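Local coordinates for conserved Archaeal protein (Sulfolobus acidocaldarius, PDB 4OPC), which uses FAD to hydrogenate the geranylgeranyl chains of archaeal membrane-lipid precursors, turning unsaturated archaeols into saturated ones, at residues 183-197 and 256-270. Numbering follows the deposited sequence.
Sequences ADVAYREVLLTKEDI and DVDKSKLLVKGGALV. With FDA (dihydroflavine-adenine dinucleotide), chain B.
Y187 lies against the backbone of G266 and G267, its CD1 3.4 Å from G266 C. CG stands anti to the backbone N (chi1 173°), which brings the ring obliquely against the two glycines, the side chain running beside K265 and pointing the same way. A side chain on G267 would run into A186 O and, less severely, press on the ring, which is consistent with a glycine here. Y187 OH donates to E189 OE2 at 2.6 Å, on its anti lone pair; that oxygen lies at the ring edge, in the ring plane. K265 NZ stays 4.4 Å from E189 OE2, beyond a salt bridge. A leucine in place of Y187 would probably leave E189 OE2 without this donor and part of the G266 backbone without the ring's cover.

On the other face R188, bent at chi2 (87°), carries its guanidinium back over the strand pair. V264 CG1 sits centrally over one guanidinium face, 3.5 Å from R188 CZ, and also meets V190 CG2. In the guanidinium plane, R188 NH1 donates to a water at 2.9 Å. Farther along that face, A186 CB reaches FDA C7M at 3.5 Å and A268 lies by C8M, so the pair borders the dimethylbenzene end of the flavin.

Paired backbone bonds, such as R188 N to G266 O (3.0 Å, 170° at H), fix the antiparallel register from D184/V270 to R188/G266; it shifts by one residue at L263-V264. In the eight-stranded sheet 261-271 is an outermost strand, while 183-193 also bonds to strand 226-234; helix 242-253 packs on the Y187 side, where H243 and Y246 meet its ring edge-to-face.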
ATOM      1  N   ALA A 183      -6.607   6.460  -6.331  1.00 10.92           N
ATOM      2  CA  ALA A 183      -5.996   6.728  -5.036  1.00 11.42           C
ATOM      3  C   ALA A 183      -7.038   7.348  -4.131  1.00 12.13           C
ATOM      4  O   ALA A 183      -8.074   7.836  -4.602  1.00 12.58           O
ATOM      5  CB  ALA A 183      -4.792   7.675  -5.184  1.00 14.92           C
ATOM      6  N   ASP A 184      -6.783   7.270  -2.835  1.00 11.87           N
ATOM      7  CA  ASP A 184      -7.570   7.990  -1.854  0.51 14.55           C
ATOM      8  C   ASP A 184      -6.694   9.056  -1.195  1.00 13.64           C
ATOM      9  O   ASP A 184      -5.476   8.929  -1.136  1.00 15.91           O
ATOM     10  CB  ASP A 184      -8.144   7.030  -0.793  0.51 12.99           C
ATOM     11  CG  ASP A 184      -9.408   6.302  -1.264  0.51 19.48           C
ATOM     12  OD1 ASP A 184      -9.532   6.049  -2.480  0.51 16.30           O
ATOM     13  OD2 ASP A 184     -10.281   5.971  -0.417  0.51 15.27           O
ATOM     14  N   VAL A 185      -7.324  10.102  -0.692  1.00 12.91           N
ATOM     15  CA  VAL A 185      -6.642  10.994   0.219  1.00 13.81           C
ATOM     16  C   VAL A 185      -7.113  10.516   1.587  1.00 12.67           C
ATOM     17  O   VAL A 185      -8.290  10.163   1.773  1.00 13.67           O
ATOM     18  CB  VAL A 185      -6.971  12.480  -0.037  1.00 17.10           C
ATOM     19  CG1 VAL A 185      -8.444  12.722  -0.020  1.00 21.50           C
ATOM     20  CG2 VAL A 185      -6.284  13.373   0.997  1.00 18.06           C
ATOM     21  N   ALA A 186      -6.199  10.446   2.538  1.00 11.88           N
ATOM     22  CA  ALA A 186      -6.533   9.958   3.864  1.00 13.20           C
ATOM     23  C   ALA A 186      -5.899  10.866   4.916  1.00 12.94           C
ATOM     24  O   ALA A 186      -4.852  11.475   4.684  1.00 14.75           O
ATOM     25  CB  ALA A 186      -6.090   8.517   4.031  1.00 14.67           C
ATOM     26  N   TYR A 187      -6.553  10.983   6.064  1.00 12.37           N
ATOM     27  CA  TYR A 187      -6.149  11.906   7.109  1.00 12.18           C
ATOM     28  C   TYR A 187      -6.414  11.253   8.443  1.00 13.89           C
ATOM     29  O   TYR A 187      -7.440  10.568   8.595  1.00 13.75           O
ATOM     30  CB  TYR A 187      -6.986  13.187   7.009  1.00 14.39           C
ATOM     31  CG  TYR A 187      -6.752  14.139   8.155  1.00 15.09           C
ATOM     32  CD1 TYR A 187      -5.661  14.995   8.159  1.00 15.03           C
ATOM     33  CD2 TYR A 187      -7.616  14.173   9.245  1.00 17.18           C
ATOM     34  CE1 TYR A 187      -5.438  15.846   9.207  1.00 17.25           C
ATOM     35  CE2 TYR A 187      -7.392  15.026  10.301  1.00 17.03           C
ATOM     36  CZ  TYR A 187      -6.307  15.865  10.277  1.00 16.54           C
ATOM     37  OH  TYR A 187      -6.041  16.738  11.315  1.00 20.09           O
ATOM     38  N   ARG A 188      -5.527  11.448   9.409  1.00 13.91           N
ATOM     39  CA  ARG A 188      -5.744  10.881  10.731  1.00 14.32           C
ATOM     40  C   ARG A 188      -5.173  11.749  11.840  1.00 14.97           C
ATOM     41  O   ARG A 188      -4.249  12.548  11.625  1.00 15.60           O
ATOM     42  CB  ARG A 188      -5.135   9.474  10.830  1.00 16.04           C
ATOM     43  CG  ARG A 188      -3.594   9.404  10.762  1.00 16.02           C
ATOM     44  CD  ARG A 188      -2.943   9.589  12.153  1.00 16.72           C
ATOM     45  NE  ARG A 188      -1.493   9.425  12.158  1.00 18.05           N
ATOM     46  CZ  ARG A 188      -0.631  10.366  11.791  1.00 17.44           C
ATOM     47  NH1 ARG A 188      -1.072  11.538  11.361  1.00 17.54           N
ATOM     48  NH2 ARG A 188       0.680  10.138  11.854  1.00 18.04           N
ATOM     49  N   GLU A 189      -5.705  11.546  13.043  1.00 15.04           N
ATOM     50  CA  GLU A 189      -5.133  12.099  14.260  1.00 15.89           C
ATOM     51  C   GLU A 189      -4.932  10.996  15.286  1.00 16.26           C
ATOM     52  O   GLU A 189      -5.607   9.970  15.240  1.00 16.46           O
ATOM     53  CB  GLU A 189      -6.029  13.212  14.835  1.00 17.72           C
ATOM     54  CG  GLU A 189      -6.339  14.283  13.816  1.00 17.94           C
ATOM     55  CD  GLU A 189      -7.171  15.423  14.344  1.00 18.07           C
ATOM     56  OE1 GLU A 189      -7.860  15.253  15.380  1.00 20.07           O
ATOM     57  OE2 GLU A 189      -7.141  16.497  13.706  1.00 21.29           O
ATOM     58  N   VAL A 190      -3.977  11.180  16.186  1.00 18.10           N
ATOM     59  CA  VAL A 190      -3.878  10.309  17.345  1.00 18.60           C
ATOM     60  C   VAL A 190      -4.272  11.122  18.569  1.00 21.79           C
ATOM     61  O   VAL A 190      -3.702  12.186  18.821  1.00 23.58           O
ATOM     62  CB  VAL A 190      -2.474   9.697  17.507  1.00 19.76           C
ATOM     63  CG1 VAL A 190      -2.367   8.972  18.843  1.00 24.08           C
ATOM     64  CG2 VAL A 190      -2.188   8.749  16.362  1.00 18.84           C
ATOM     65  N   LEU A 191      -5.263  10.626  19.309  1.00 20.01           N
ATOM     66  CA  LEU A 191      -5.817  11.335  20.455  1.00 21.48           C
ATOM     67  C   LEU A 191      -5.934  10.429  21.671  1.00 23.53           C
ATOM     68  O   LEU A 191      -6.102   9.218  21.543  1.00 24.21           O
ATOM     69  CB  LEU A 191      -7.211  11.866  20.103  1.00 25.90           C
ATOM     70  CG  LEU A 191      -7.273  12.904  18.982  1.00 26.47           C
ATOM     71  CD1 LEU A 191      -8.398  12.572  18.033  1.00 33.41           C
ATOM     72  CD2 LEU A 191      -7.462  14.296  19.559  1.00 36.30           C
ATOM     73  N   LEU A 192      -5.857  11.032  22.857  1.00 25.66           N
ATOM     74  CA  LEU A 192      -6.200  10.335  24.091  1.00 26.78           C
ATOM     75  C   LEU A 192      -7.717  10.276  24.237  1.00 23.00           C
ATOM     76  O   LEU A 192      -8.430  11.126  23.702  1.00 28.57           O
ATOM     77  CB  LEU A 192      -5.594  11.055  25.298  1.00 27.53           C
ATOM     78  CG  LEU A 192      -4.077  11.236  25.243  1.00 30.65           C
ATOM     79  CD1 LEU A 192      -3.537  11.863  26.525  1.00 32.74           C
ATOM     80  CD2 LEU A 192      -3.397   9.905  24.969  1.00 30.05           C
ATOM     81  N   THR A 193      -8.216   9.262  24.942  1.00 27.55           N
ATOM     82  CA  THR A 193      -9.655   9.108  25.159  1.00 28.14           C
ATOM     83  C   THR A 193     -10.025   9.319  26.629  1.00 31.78           C
ATOM     84  O   THR A 193      -9.199   9.118  27.523  1.00 32.21           O
ATOM     85  CB  THR A 193     -10.162   7.724  24.717  1.00 31.08           C
ATOM     86  OG1 THR A 193      -9.590   6.713  25.560  1.00 31.63           O
ATOM     87  CG2 THR A 193      -9.774   7.455  23.270  1.00 26.18           C
ATOM     88  N   LYS A 194     -11.272   9.717  26.866  1.00 29.14           N
ATOM     89  CA  LYS A 194     -11.747  10.024  28.215  1.00 27.61           C
ATOM     90  C   LYS A 194     -12.276   8.780  28.912  1.00 40.84           C
ATOM     91  O   LYS A 194     -12.358   8.723  30.137  1.00 49.37           O
ATOM     92  CB  LYS A 194     -12.859  11.068  28.162  1.00 33.78           C
ATOM     93  CG  LYS A 194     -12.567  12.284  27.307  1.00 34.76           C
ATOM     94  CD  LYS A 194     -13.752  13.241  27.352  1.00 47.18           C
ATOM     95  CE  LYS A 194     -13.754  14.208  26.178  1.00 43.98           C
ATOM     96  NZ  LYS A 194     -14.961  15.080  26.198  1.00 54.35           N
ATOM     97  N   GLU A 195     -12.657   7.794  28.112  1.00 35.13           N
ATOM     98  CA  GLU A 195     -13.211   6.549  28.609  1.00 34.45           C
ATOM     99  C   GLU A 195     -12.376   5.403  28.044  1.00 34.92           C
ATOM    100  O   GLU A 195     -11.858   5.503  26.925  1.00 32.15           O
ATOM    101  CB  GLU A 195     -14.668   6.421  28.158  1.00 38.34           C
ATOM    102  CG  GLU A 195     -15.572   5.673  29.122  1.00 50.28           C
ATOM    103  CD  GLU A 195     -17.045   5.941  28.859  1.00 60.27           C
ATOM    104  OE1 GLU A 195     -17.356   6.963  28.211  1.00 75.92           O
ATOM    105  OE2 GLU A 195     -17.894   5.135  29.295  1.00 47.67           O
ATOM    106  N   ASP A 196     -12.228   4.334  28.823  1.00 31.09           N
ATOM    107  CA  ASP A 196     -11.511   3.145  28.376  1.00 31.76           C
ATOM    108  C   ASP A 196     -12.083   2.660  27.059  1.00 27.70           C
ATOM    109  O   ASP A 196     -13.297   2.669  26.848  1.00 29.78           O
ATOM    110  CB  ASP A 196     -11.599   2.018  29.408  1.00 31.27           C
ATOM    111  CG  ASP A 196     -10.796   2.305  30.657  1.00 43.79           C
ATOM    112  OD1 ASP A 196      -9.945   3.217  30.623  1.00 54.78           O
ATOM    113  OD2 ASP A 196     -11.012   1.607  31.670  1.00 56.95           O
ATOM    114  N   ILE A 197     -11.201   2.244  26.164  1.00 26.79           N
ATOM    115  CA  ILE A 197     -11.625   1.757  24.872  1.00 23.80           C
ATOM    116  C   ILE A 197     -12.130   0.323  24.974  1.00 29.40           C
ATOM    117  O   ILE A 197     -11.409  -0.572  25.425  1.00 27.47           O
ATOM    118  CB  ILE A 197     -10.468   1.853  23.869  1.00 24.23           C
ATOM    119  CG1 ILE A 197     -10.057   3.320  23.704  1.00 23.73           C
ATOM    120  CG2 ILE A 197     -10.869   1.235  22.538  1.00 23.76           C
ATOM    121  CD1 ILE A 197      -8.843   3.545  22.798  1.00 23.41           C
ATOM    122  N   ASP A 256     -15.548   9.744  22.190  1.00 24.51           N
ATOM    123  CA  ASP A 256     -14.811   9.603  23.441  1.00 28.14           C
ATOM    124  C   ASP A 256     -13.470  10.328  23.490  1.00 25.09           C
ATOM    125  O   ASP A 256     -12.837  10.364  24.545  1.00 29.67           O
ATOM    126  CB  ASP A 256     -14.582   8.117  23.748  1.00 29.63           C
ATOM    127  CG  ASP A 256     -13.903   7.370  22.601  1.00 32.02           C
ATOM    128  OD1 ASP A 256     -14.246   7.607  21.420  1.00 24.77           O
ATOM    129  OD2 ASP A 256     -13.028   6.525  22.883  1.00 31.57           O
ATOM    130  N   VAL A 257     -13.020  10.892  22.375  1.00 23.16           N
ATOM    131  CA  VAL A 257     -11.676  11.473  22.347  1.00 24.52           C
ATOM    132  C   VAL A 257     -11.613  12.821  23.049  1.00 25.13           C
ATOM    133  O   VAL A 257     -12.589  13.563  23.103  1.00 26.65           O
ATOM    134  CB  VAL A 257     -11.118  11.632  20.921  1.00 22.99           C
ATOM    135  CG1 VAL A 257     -10.882  10.269  20.295  1.00 23.19           C
ATOM    136  CG2 VAL A 257     -12.044  12.485  20.062  1.00 26.77           C
ATOM    137  N   ASP A 258     -10.441  13.128  23.589  1.00 23.34           N
ATOM    138  CA  ASP A 258     -10.192  14.422  24.186  1.00 25.97           C
ATOM    139  C   ASP A 258      -9.512  15.281  23.124  1.00 24.99           C
ATOM    140  O   ASP A 258      -8.323  15.108  22.835  1.00 27.57           O
ATOM    141  CB  ASP A 258      -9.290  14.256  25.402  1.00 27.21           C
ATOM    142  CG  ASP A 258      -9.134  15.534  26.188  1.00 34.08           C
ATOM    143  OD1 ASP A 258      -9.271  16.619  25.593  1.00 28.74           O
ATOM    144  OD2 ASP A 258      -8.876  15.451  27.403  1.00 35.96           O
ATOM    145  N   LYS A 259     -10.266  16.206  22.537  1.00 30.67           N
ATOM    146  CA  LYS A 259      -9.758  17.019  21.434  1.00 32.33           C
ATOM    147  C   LYS A 259      -8.720  18.056  21.870  1.00 34.88           C
ATOM    148  O   LYS A 259      -8.171  18.783  21.037  1.00 33.78           O
ATOM    149  CB  LYS A 259     -10.906  17.684  20.671  1.00 34.07           C
ATOM    150  CG  LYS A 259     -11.701  16.718  19.796  1.00 36.38           C
ATOM    151  CD  LYS A 259     -12.579  17.461  18.803  1.00 42.02           C
ATOM    152  CE  LYS A 259     -14.003  17.564  19.299  1.00 49.67           C
ATOM    153  NZ  LYS A 259     -14.654  16.229  19.292  1.00 52.94           N
ATOM    154  N   SER A 260      -8.452  18.121  23.171  1.00 28.07           N
ATOM    155  CA  SER A 260      -7.380  18.972  23.680  1.00 30.46           C
ATOM    156  C   SER A 260      -6.080  18.185  23.866  1.00 33.10           C
ATOM    157  O   SER A 260      -5.039  18.778  24.141  1.00 35.15           O
ATOM    158  CB  SER A 260      -7.789  19.635  24.997  1.00 31.30           C
ATOM    159  OG  SER A 260      -7.632  18.753  26.094  1.00 31.84           O
ATOM    160  N   LYS A 261      -6.143  16.861  23.706  1.00 29.53           N
ATOM    161  CA  LYS A 261      -4.960  16.024  23.902  0.51 27.16           C
ATOM    162  C   LYS A 261      -4.595  15.239  22.644  1.00 29.12           C
ATOM    163  O   LYS A 261      -4.672  14.009  22.578  1.00 30.00           O
ATOM    164  CB  LYS A 261      -5.113  15.115  25.119  0.51 28.12           C
ATOM    165  CG  LYS A 261      -5.277  15.889  26.426  0.51 30.22           C
ATOM    166  CD  LYS A 261      -4.220  16.988  26.553  0.51 31.79           C
ATOM    167  CE  LYS A 261      -4.319  17.737  27.881  0.51 34.42           C
ATOM    168  NZ  LYS A 261      -5.584  18.502  28.040  0.51 34.96           N
ATOM    169  N   LEU A 262      -4.187  15.989  21.641  1.00 26.39           N
ATOM    170  CA  LEU A 262      -3.770  15.423  20.374  1.00 22.82           C
ATOM    171  C   LEU A 262      -2.249  15.151  20.363  1.00 26.89           C
ATOM    172  O   LEU A 262      -1.452  15.985  20.819  1.00 27.68           O
ATOM    173  CB  LEU A 262      -4.178  16.390  19.272  1.00 27.15           C
ATOM    174  CG  LEU A 262      -3.923  15.995  17.824  1.00 35.62           C
ATOM    175  CD1 LEU A 262      -5.044  16.534  16.949  1.00 40.07           C
ATOM    176  CD2 LEU A 262      -2.579  16.532  17.369  1.00 32.09           C
ATOM    177  N   LEU A 263      -1.847  13.980  19.871  1.00 25.97           N
ATOM    178  CA  LEU A 263      -0.427  13.615  19.803  1.00 22.29           C
ATOM    179  C   LEU A 263       0.175  13.805  18.409  1.00 22.91           C
ATOM    180  O   LEU A 263       1.368  14.076  18.279  1.00 24.14           O
ATOM    181  CB  LEU A 263      -0.188  12.172  20.269  1.00 28.21           C
ATOM    182  CG  LEU A 263      -0.276  11.819  21.764  1.00 29.84           C
ATOM    183  CD1 LEU A 263      -1.696  11.616  22.210  1.00 34.29           C
ATOM    184  CD2 LEU A 263       0.551  10.575  22.052  1.00 49.94           C
ATOM    185  N   VAL A 264      -0.644  13.651  17.373  1.00 21.69           N
ATOM    186  CA  VAL A 264      -0.180  13.813  16.000  1.00 21.50           C
ATOM    187  C   VAL A 264      -1.379  14.030  15.077  1.00 20.04           C
ATOM    188  O   VAL A 264      -2.490  13.600  15.381  1.00 21.02           O
ATOM    189  CB  VAL A 264       0.635  12.577  15.535  1.00 21.90           C
ATOM    190  CG1 VAL A 264      -0.281  11.452  15.108  1.00 25.56           C
ATOM    191  CG2 VAL A 264       1.597  12.937  14.403  1.00 26.67           C
ATOM    192  N   LYS A 265      -1.161  14.708  13.958  1.00 18.60           N
ATOM    193  CA  LYS A 265      -2.211  14.929  12.971  1.00 18.47           C
ATOM    194  C   LYS A 265      -1.611  15.121  11.582  1.00 16.45           C
ATOM    195  O   LYS A 265      -0.520  15.699  11.426  1.00 18.16           O
ATOM    196  CB  LYS A 265      -3.051  16.146  13.357  1.00 22.75           C
ATOM    197  CG  LYS A 265      -2.242  17.427  13.405  1.00 21.87           C
ATOM    198  CD  LYS A 265      -3.002  18.572  14.052  1.00 34.42           C
ATOM    199  CE  LYS A 265      -4.247  18.934  13.269  1.00 35.03           C
ATOM    200  NZ  LYS A 265      -4.832  20.218  13.773  1.00 39.19           N
ATOM    201  N   GLY A 266      -2.311  14.632  10.565  1.00 16.79           N
ATOM    202  CA  GLY A 266      -1.829  14.796   9.211  1.00 16.18           C
ATOM    203  C   GLY A 266      -2.447  13.834   8.232  1.00 14.40           C
ATOM    204  O   GLY A 266      -3.027  12.826   8.615  1.00 14.53           O
ATOM    205  N   GLY A 267      -2.280  14.145   6.952  1.00 15.29           N
ATOM    206  CA  GLY A 267      -2.821  13.344   5.880  1.00 15.31           C
ATOM    207  C   GLY A 267      -1.832  13.171   4.743  1.00 13.08           C
ATOM    208  O   GLY A 267      -0.798  13.832   4.687  1.00 15.20           O
ATOM    209  N   ALA A 268      -2.193  12.291   3.815  1.00 13.21           N
ATOM    210  CA  ALA A 268      -1.381  11.996   2.645  1.00 12.08           C
ATOM    211  C   ALA A 268      -2.209  11.183   1.657  1.00 11.71           C
ATOM    212  O   ALA A 268      -3.304  10.705   1.975  1.00 12.87           O
ATOM    213  CB  ALA A 268      -0.113  11.218   3.048  1.00 13.71           C
ATOM    214  N   LEU A 269      -1.685  11.022   0.453  1.00 12.69           N
ATOM    215  CA  LEU A 269      -2.350  10.200  -0.542  1.00 14.12           C
ATOM    216  C   LEU A 269      -1.939   8.734  -0.432  1.00 12.46           C
ATOM    217  O   LEU A 269      -0.817   8.424  -0.006  1.00 13.18           O
ATOM    218  CB  LEU A 269      -2.057  10.751  -1.938  1.00 16.46           C
ATOM    219  CG  LEU A 269      -2.917  11.972  -2.296  1.00 25.86           C
ATOM    220  CD1 LEU A 269      -2.092  13.057  -2.954  1.00 39.08           C
ATOM    221  CD2 LEU A 269      -4.092  11.561  -3.186  1.00 27.97           C
ATOM    222  N   VAL A 270      -2.848   7.842  -0.807  1.00 11.96           N
ATOM    223  CA  VAL A 270      -2.550   6.421  -0.833  0.87 14.02           C
ATOM    224  C   VAL A 270      -3.102   5.792  -2.124  1.00 12.25           C
ATOM    225  O   VAL A 270      -4.280   5.900  -2.434  1.00 12.67           O
ATOM    226  CB  VAL A 270      -3.015   5.713   0.477  0.87 17.35           C
ATOM    227  CG1 VAL A 270      -4.497   5.893   0.695  0.87 18.95           C
ATOM    228  CG2 VAL A 270      -2.643   4.229   0.486  0.87 16.44           C
TER
HETATM  229  PA  FDA B 501       6.697   6.359   2.393  1.00 11.70           P
HETATM  230  O1A FDA B 501       5.950   7.513   1.850  1.00 12.00           O
HETATM  231  O2A FDA B 501       6.381   5.922   3.818  1.00 12.71           O
HETATM  232  O5B FDA B 501       8.248   6.670   2.324  1.00 11.03           O
HETATM  233  C5B FDA B 501       8.812   7.338   1.178  1.00 11.04           C
HETATM  234  C4B FDA B 501      10.089   7.997   1.627  1.00 11.70           C
HETATM  235  O4B FDA B 501      10.791   8.514   0.478  1.00 11.74           O
HETATM  236  C3B FDA B 501       9.909   9.171   2.595  1.00 12.68           C
HETATM  237  O3B FDA B 501      10.585   8.929   3.827  1.00 12.98           O
HETATM  238  C2B FDA B 501      10.431  10.386   1.804  1.00 12.65           C
HETATM  239  O2B FDA B 501      11.072  11.343   2.632  1.00 13.64           O
HETATM  240  C1B FDA B 501      11.411   9.731   0.842  1.00 11.82           C
HETATM  241  N9A FDA B 501      11.684  10.432  -0.407  1.00 11.73           N
HETATM  242  C8A FDA B 501      10.778  10.782  -1.378  1.00 11.96           C
HETATM  243  N7A FDA B 501      11.321  11.333  -2.440  1.00 11.86           N
HETATM  244  C5A FDA B 501      12.678  11.334  -2.150  1.00 11.31           C
HETATM  245  C6A FDA B 501      13.804  11.737  -2.894  1.00 11.73           C
HETATM  246  N6A FDA B 501      13.743  12.189  -4.148  1.00 13.27           N
HETATM  247  N1A FDA B 501      15.017  11.554  -2.337  1.00 11.89           N
HETATM  248  C2A FDA B 501      15.089  11.062  -1.096  1.00 12.57           C
HETATM  249  N3A FDA B 501      14.104  10.611  -0.315  1.00 12.19           N
HETATM  250  C4A FDA B 501      12.918  10.751  -0.918  1.00 11.53           C
HETATM  251  N1  FDA B 501      -0.931   1.002   5.540  1.00 10.95           N
HETATM  252  C2  FDA B 501      -0.966  -0.015   6.460  1.00 11.33           C
HETATM  253  O2  FDA B 501      -0.353  -1.063   6.279  1.00 11.95           O
HETATM  254  N3  FDA B 501      -1.687   0.203   7.605  1.00 11.51           N
HETATM  255  C4  FDA B 501      -2.482   1.292   7.895  1.00 11.85           C
HETATM  256  O4  FDA B 501      -2.964   1.413   9.019  1.00 12.91           O
HETATM  257  C4X FDA B 501      -2.462   2.280   6.887  1.00 11.30           C
HETATM  258  N5  FDA B 501      -3.181   3.424   7.073  1.00 11.23           N
HETATM  259  C5X FDA B 501      -2.932   4.535   6.294  1.00 10.87           C
HETATM  260  C6  FDA B 501      -3.448   5.774   6.646  1.00 11.82           C
HETATM  261  C7  FDA B 501      -3.139   6.922   5.933  1.00 11.46           C
HETATM  262  C7M FDA B 501      -3.620   8.258   6.436  1.00 12.64           C
HETATM  263  C8  FDA B 501      -2.321   6.826   4.796  1.00 11.22           C
HETATM  264  C8M FDA B 501      -1.909   8.067   4.039  1.00 13.20           C
HETATM  265  C9  FDA B 501      -1.815   5.578   4.424  1.00 10.98           C
HETATM  266  C9A FDA B 501      -2.093   4.439   5.170  1.00 10.94           C
HETATM  267  N10 FDA B 501      -1.564   3.168   4.848  1.00 10.59           N
HETATM  268  C10 FDA B 501      -1.655   2.144   5.765  1.00 11.36           C
HETATM  269  C1' FDA B 501      -0.637   2.984   3.704  1.00 10.80           C
HETATM  270  C2' FDA B 501       0.827   2.997   4.182  1.00 11.01           C
HETATM  271  O2' FDA B 501       1.050   4.075   5.095  1.00 11.03           O
HETATM  272  C3' FDA B 501       1.776   3.164   2.992  1.00 11.05           C
HETATM  273  O3' FDA B 501       1.383   2.248   1.979  1.00 10.86           O
HETATM  274  C4' FDA B 501       3.256   2.881   3.289  1.00 11.09           C
HETATM  275  O4' FDA B 501       3.696   3.558   4.465  1.00 11.32           O
HETATM  276  C5' FDA B 501       4.131   3.255   2.115  1.00 10.85           C
HETATM  277  O5' FDA B 501       5.519   3.077   2.460  1.00 10.69           O
HETATM  278  P   FDA B 501       6.650   3.564   1.453  1.00 10.86           P
HETATM  279  O1P FDA B 501       7.940   3.227   2.079  1.00 10.79           O
HETATM  280  O2P FDA B 501       6.390   3.068   0.039  1.00 10.79           O
HETATM  281  O3P FDA B 501       6.456   5.150   1.356  1.00 10.86           O
HETATM  282  O   HOH W   1       1.101  13.315  10.764  1.00 20.81           O
HETATM  283  O   HOH W   2     -14.068   4.801  24.734  1.00 29.81           O